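Tyrosinase (Burkholderia thailandensis, PDB 5ZRD) catalyses the oxygen-dependent hydroxylation of monophenols to catechols and probably their further oxidation to quinones, at a pair of copper ions held by histidines. Local coordinates at residues Leu32-Val37 and Phe138-Lys143. Numbering follows the deposited sequence.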
loop_
_atom_site.group_PDB
_atom_site.type_symbol
_atom_site.label_atom_id
_atom_site.label_comp_id
_atom_site.label_asym_id
_atom_site.label_seq_id
_atom_site.Cartn_x
_atom_site.Cartn_y
_atom_site.Cartn_z
ATOM N N LEU A 32 -19.377 -46.489 2.088
ATOM C CA LEU A 32 -18.897 -45.286 1.433
ATOM C C LEU A 32 -19.975 -44.196 1.513
ATOM O O LEU A 32 -19.687 -43.097 1.982
ATOM C CB LEU A 32 -18.529 -45.593 -0.024
ATOM C CG LEU A 32 -17.993 -44.381 -0.788
ATOM C CD1 LEU A 32 -16.590 -44.034 -0.320
ATOM C CD2 LEU A 32 -18.054 -44.604 -2.286
ATOM N N VAL A 33 -21.198 -44.507 1.080
ATOM C CA VAL A 33 -22.281 -43.519 1.114
ATOM C C VAL A 33 -22.505 -43.057 2.558
ATOM O O VAL A 33 -22.589 -41.854 2.818
ATOM C CB VAL A 33 -23.574 -44.041 0.459
ATOM C CG1 VAL A 33 -24.768 -43.162 0.803
ATOM C CG2 VAL A 33 -23.437 -44.148 -1.058
ATOM N N ARG A 34 -22.548 -44.000 3.499
ATOM C CA ARG A 34 -22.825 -43.653 4.891
ATOM C C ARG A 34 -21.744 -42.707 5.400
ATOM O O ARG A 34 -22.058 -41.817 6.150
ATOM C CB ARG A 34 -22.923 -44.901 5.780
ATOM C CG ARG A 34 -23.034 -44.607 7.277
ATOM C CD ARG A 34 -23.089 -45.860 8.146
ATOM N NE ARG A 34 -24.370 -46.530 7.989
ATOM C CZ ARG A 34 -24.575 -47.658 7.314
ATOM N NH1 ARG A 34 -25.813 -48.114 7.203
ATOM N NH2 ARG A 34 -23.565 -48.325 6.759
ATOM N N ALA A 35 -20.486 -42.928 5.008
ATOM C CA ALA A 35 -19.353 -42.067 5.430
ATOM C C ALA A 35 -19.487 -40.657 4.840
ATOM O O ALA A 35 -19.182 -39.648 5.498
ATOM C CB ALA A 35 -18.049 -42.695 4.991
ATOM N N TRP A 36 -19.921 -40.592 3.584
ATOM C CA TRP A 36 -20.064 -39.324 2.913
ATOM C C TRP A 36 -21.245 -38.552 3.529
ATOM O O TRP A 36 -21.158 -37.317 3.749
ATOM C CB TRP A 36 -20.233 -39.537 1.405
ATOM C CG TRP A 36 -18.947 -39.532 0.649
ATOM C CD1 TRP A 36 -18.164 -40.597 0.299
ATOM C CD2 TRP A 36 -18.290 -38.371 0.135
ATOM N NE1 TRP A 36 -17.062 -40.174 -0.395
ATOM C CE2 TRP A 36 -17.108 -38.812 -0.495
ATOM C CE3 TRP A 36 -18.585 -37.009 0.166
ATOM C CZ2 TRP A 36 -16.238 -37.928 -1.110
ATOM C CZ3 TRP A 36 -17.723 -36.132 -0.437
ATOM C CH2 TRP A 36 -16.569 -36.593 -1.065
ATOM N N VAL A 37 -22.342 -39.261 3.837
ATOM C CA VAL A 37 -23.449 -38.602 4.573
ATOM C C VAL A 37 -22.894 -38.018 5.881
ATOM O O VAL A 37 -23.067 -36.840 6.195
ATOM C CB VAL A 37 -24.624 -39.573 4.816
ATOM C CG1 VAL A 37 -25.689 -38.938 5.702
ATOM C CG2 VAL A 37 -25.242 -40.047 3.507
ATOM N N PHE A 138 -30.362 -42.772 -2.990
ATOM C CA PHE A 138 -29.729 -44.005 -2.558
ATOM C C PHE A 138 -30.561 -44.637 -1.429
ATOM O O PHE A 138 -31.124 -43.922 -0.595
ATOM C CB PHE A 138 -28.302 -43.698 -2.093
ATOM C CG PHE A 138 -27.450 -44.922 -1.902
ATOM C CD1 PHE A 138 -26.995 -45.637 -3.001
ATOM C CD2 PHE A 138 -27.109 -45.359 -0.623
ATOM C CE1 PHE A 138 -26.261 -46.799 -2.821
ATOM C CE2 PHE A 138 -26.342 -46.503 -0.444
ATOM C CZ PHE A 138 -25.918 -47.214 -1.546
ATOM N N GLU A 139 -30.577 -45.966 -1.362
ATOM C CA GLU A 139 -31.200 -46.694 -0.240
ATOM C C GLU A 139 -30.142 -47.011 0.833
ATOM O O GLU A 139 -29.264 -47.873 0.657
ATOM C CB GLU A 139 -31.887 -47.954 -0.772
ATOM C CG GLU A 139 -32.955 -48.527 0.153
ATOM C CD GLU A 139 -34.192 -47.676 0.441
ATOM O OE1 GLU A 139 -34.316 -46.548 -0.100
ATOM O OE2 GLU A 139 -35.031 -48.144 1.237
ATOM N N LEU A 140 -30.244 -46.321 1.964
ATOM C CA LEU A 140 -29.430 -46.623 3.129
ATOM C C LEU A 140 -30.314 -46.844 4.374
ATOM O O LEU A 140 -31.160 -45.997 4.691
ATOM C CB LEU A 140 -28.471 -45.456 3.360
ATOM C CG LEU A 140 -27.451 -45.726 4.457
ATOM C CD1 LEU A 140 -26.381 -46.691 3.957
ATOM C CD2 LEU A 140 -26.835 -44.433 4.973
ATOM N N ASP A 141 -30.086 -47.944 5.115
ATOM C CA ASP A 141 -30.871 -48.253 6.339
ATOM C C ASP A 141 -32.370 -48.339 5.985
ATOM O O ASP A 141 -33.206 -47.698 6.645
ATOM C CB ASP A 141 -30.705 -47.168 7.435
ATOM C CG ASP A 141 -29.274 -47.052 8.001
ATOM O OD1 ASP A 141 -28.559 -48.069 8.087
ATOM O OD2 ASP A 141 -28.890 -45.926 8.413
ATOM N N GLY A 142 -32.694 -49.073 4.912
ATOM C CA GLY A 142 -34.052 -49.133 4.332
ATOM C C GLY A 142 -34.798 -47.798 4.344
ATOM O O GLY A 142 -36.003 -47.782 4.557
ATOM N N LYS A 143 -34.111 -46.674 4.134
ATOM C CA LYS A 143 -34.763 -45.380 3.847
ATOM C C LYS A 143 -34.145 -44.804 2.572
ATOM O O LYS A 143 -32.942 -44.953 2.331
ATOM C CB LYS A 143 -34.604 -44.376 4.995
ATOM C CG LYS A 143 -35.414 -44.699 6.244
ATOM C CD LYS A 143 -35.197 -43.743 7.395
ATOM C CE LYS A 143 -35.822 -44.251 8.679
ATOM N NZ LYS A 143 -36.145 -43.146 9.609
#
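Arg34 reaches from its helix over Leu140 to the turn at the end of the hairpin's first strand. Its chain is extended as far as CD and then bends (chi3 -72°), which brings the guanidinium over Leu140, whose CD1 lies against one face, off-centre toward the rim, 3.6 Å from Arg34 NH1. At the edge of the same group NH1 donates to Asp141 OD1 at 2.9 Å, a bent hydrogen bond (135° at the hydrogen) within a salt bridge, reaching OD1 from above the carboxylate plane. A long flexible arginine suits this place: its CB and flat guanidinium face pack on leucine while the charged end reaches Asp141, whose exposed turn accepts a charge. Leu140 uses both branches, since CD2 rests on Arg34 CB at 4.0 Å. One helix position earlier, branched Val33 presents two methyls to Phe138: CG2 sits over the ring centre in a CH-pi contact, 3.8 Å from the centroid, and CG1 packs against CD2 of the ring at 3.5 Å. Phe138 and Leu140 point toward the helix and are buried, so large apolar groups fit; Glu139 between them points away. Ile145 on strand 143-146 also touches Val33. The arrangement is helix-on-hairpin packing: one face of a two-stranded antiparallel beta hairpin, 137-146, laid against helix 27-41, away from the copper site.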